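Local atomic coordinates of peptide synthetase NRPS type II-PCP (Streptomyces verticillus, PDB entry 4NEO), a protein that is a free-standing (type II) peptidyl carrier protein of nonribosomal peptide synthetase systems, a small helical domain of the phosphopantetheine-attachment family. Residues R19-A22 against A23-E27. Residues are numbered along the deposited sequence; the frame is centred on the assembly and turned at random. Where two conformers were deposited one is given.
Sequences RDIA and AIWAE
Ile-21 and Trp-25, one helical turn apart, run alongside each other off the same side of the helix. The contact is made by the CG2 branch of Ile-21, which sits 3.5 Å from NE1 of Trp-25 and also touches its CD1, so the pyrrole part of the indole meets a methyl group. That indole nitrogen is buried here and finds no hydrogen-bond acceptor anywhere in the model. The chi1 of Ile-21, -68°, sets CG1 beside the backbone N and leaves CG2 anti to it, on the side of the ring. Trp-25 CD1 also comes close to Ile-21 O, the carbonyl that accepts the nearly straight 3.0 Å bond from Trp-25 N. A parallel i to i+4 bond runs from Ala-26 N to Ala-22 O at 2.9 Å. All this belongs to helix 7-28, the long first helix of the carrier-protein helical bundle. Its inner face packs on helix 76-86, where Ile-21 touches Thr-80 and Trp-25 meets Val-76 and Met-79. Ile-24, whose CG1 rests 3.5 Å from Asp-20 O, turns instead to Val-57 and Leu-60 of helix 54-61. Farther out, Glu-27 pairs with Arg-56.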
ATOM      1  N   ARG A  19       0.583   0.527   7.940  0.50 50.03           N
ATOM      2  CA  ARG A  19      -0.592   1.113   8.581  0.50 54.09           C
ATOM      3  C   ARG A  19      -1.183   2.198   7.683  0.50 50.77           C
ATOM      4  O   ARG A  19      -2.379   2.207   7.392  0.50 52.34           O
ATOM      5  CB  ARG A  19      -0.168   1.782   9.888  0.50 57.80           C
ATOM      6  CG  ARG A  19      -0.559   1.174  11.230  0.50 67.46           C
ATOM      7  CD  ARG A  19      -0.659   2.398  12.187  0.50 71.78           C
ATOM      8  NE  ARG A  19       0.001   3.535  11.522  0.50 67.49           N
ATOM      9  CZ  ARG A  19       1.171   4.042  11.871  0.50 56.88           C
ATOM     10  NH1 ARG A  19       1.731   4.944  11.109  0.50 50.11           N
ATOM     11  NH2 ARG A  19       1.789   3.589  12.929  0.50 55.94           N
ATOM     12  N   ASP A  20      -0.337   3.125   7.258  1.00 46.75           N
ATOM     13  CA  ASP A  20      -0.796   4.240   6.429  1.00 48.60           C
ATOM     14  C   ASP A  20      -1.301   3.789   5.068  1.00 47.20           C
ATOM     15  O   ASP A  20      -2.274   4.323   4.562  1.00 44.79           O
ATOM     16  CB  ASP A  20       0.293   5.309   6.245  1.00 52.00           C
ATOM     17  CG  ASP A  20       0.549   6.171   7.532  1.00 55.61           C
ATOM     18  OD1 ASP A  20      -0.186   6.085   8.536  1.00 61.39           O
ATOM     19  OD2 ASP A  20       1.515   6.955   7.499  1.00 57.04           O
ATOM     20  N   ILE A  21      -0.604   2.852   4.415  1.00 42.34           N
ATOM     21  CA  ILE A  21      -1.086   2.367   3.129  1.00 40.96           C
ATOM     22  C   ILE A  21      -2.449   1.652   3.319  1.00 44.00           C
ATOM     23  O   ILE A  21      -3.378   1.885   2.538  1.00 44.44           O
ATOM     24  CB  ILE A  21      -0.040   1.454   2.434  1.00 40.97           C
ATOM     25  CG1 ILE A  21       1.155   2.309   2.034  1.00 42.38           C
ATOM     26  CG2 ILE A  21      -0.627   0.743   1.235  1.00 39.73           C
ATOM     27  CD1 ILE A  21       2.308   1.514   1.405  1.00 42.96           C
ATOM     28  N   ALA A  22      -2.599   0.851   4.373  1.00 43.40           N
ATOM     29  CA  ALA A  22      -3.865   0.177   4.597  1.00 47.19           C
ATOM     30  C   ALA A  22      -5.000   1.209   4.729  1.00 51.46           C
ATOM     31  O   ALA A  22      -6.079   0.998   4.198  1.00 51.49           O
ATOM     32  CB  ALA A  22      -3.803  -0.715   5.820  1.00 49.51           C
ATOM     33  N   ALA A  23      -4.754   2.323   5.428  1.00 51.16           N
ATOM     34  CA  ALA A  23      -5.786   3.330   5.599  1.00 52.66           C
ATOM     35  C   ALA A  23      -6.163   3.950   4.263  1.00 53.91           C
ATOM     36  O   ALA A  23      -7.337   4.214   4.028  1.00 55.26           O
ATOM     37  CB  ALA A  23      -5.315   4.407   6.558  1.00 56.86           C
ATOM     38  N   ILE A  24      -5.183   4.169   3.380  1.00 49.99           N
ATOM     39  CA  ILE A  24      -5.457   4.668   2.010  1.00 49.60           C
ATOM     40  C   ILE A  24      -6.333   3.714   1.214  1.00 51.54           C
ATOM     41  O   ILE A  24      -7.306   4.147   0.592  1.00 53.35           O
ATOM     42  CB  ILE A  24      -4.136   4.955   1.258  1.00 49.23           C
ATOM     43  CG1 ILE A  24      -3.474   6.198   1.825  1.00 47.29           C
ATOM     44  CG2 ILE A  24      -4.341   5.107  -0.242  1.00 51.60           C
ATOM     45  CD1 ILE A  24      -2.034   6.361   1.353  1.00 49.92           C
ATOM     46  N   TRP A  25      -5.992   2.416   1.225  1.00 49.36           N
ATOM     47  CA  TRP A  25      -6.842   1.403   0.599  1.00 50.81           C
ATOM     48  C   TRP A  25      -8.271   1.415   1.162  1.00 53.84           C
ATOM     49  O   TRP A  25      -9.249   1.307   0.436  1.00 55.47           O
ATOM     50  CB  TRP A  25      -6.265  -0.021   0.810  1.00 49.64           C
ATOM     51  CG  TRP A  25      -5.065  -0.394  -0.007  1.00 48.44           C
ATOM     52  CD1 TRP A  25      -3.961   0.346  -0.235  1.00 47.53           C
ATOM     53  CD2 TRP A  25      -4.861  -1.632  -0.692  1.00 47.51           C
ATOM     54  NE1 TRP A  25      -3.079  -0.334  -1.047  1.00 45.61           N
ATOM     55  CE2 TRP A  25      -3.601  -1.556  -1.331  1.00 43.93           C
ATOM     56  CE3 TRP A  25      -5.620  -2.787  -0.831  1.00 47.17           C
ATOM     57  CZ2 TRP A  25      -3.073  -2.608  -2.086  1.00 45.09           C
ATOM     58  CZ3 TRP A  25      -5.108  -3.833  -1.603  1.00 50.69           C
ATOM     59  CH2 TRP A  25      -3.853  -3.729  -2.223  1.00 48.20           C
ATOM     60  N   ALA A  26      -8.389   1.454   2.476  1.00 55.78           N
ATOM     61  CA  ALA A  26      -9.683   1.355   3.102  1.00 58.85           C
ATOM     62  C   ALA A  26     -10.534   2.529   2.709  1.00 64.57           C
ATOM     63  O   ALA A  26     -11.695   2.350   2.374  1.00 64.55           O
ATOM     64  CB  ALA A  26      -9.563   1.308   4.618  1.00 62.10           C
ATOM     65  N   GLU A  27      -9.956   3.727   2.781  1.00 66.46           N
ATOM     66  CA  GLU A  27     -10.670   4.958   2.432  1.00 70.20           C
ATOM     67  C   GLU A  27     -11.070   4.915   0.999  1.00 67.17           C
ATOM     68  O   GLU A  27     -12.188   5.227   0.681  1.00 67.97           O
ATOM     69  CB  GLU A  27      -9.810   6.201   2.606  1.00 77.08           C
ATOM     70  CG  GLU A  27      -9.507   6.550   4.048  1.00 90.65           C
ATOM     71  CD  GLU A  27      -8.588   7.752   4.175  1.00101.51           C
ATOM     72  OE1 GLU A  27      -8.864   8.774   3.477  1.00113.51           O
ATOM     73  OE2 GLU A  27      -7.613   7.667   4.978  1.00 95.00           O
TER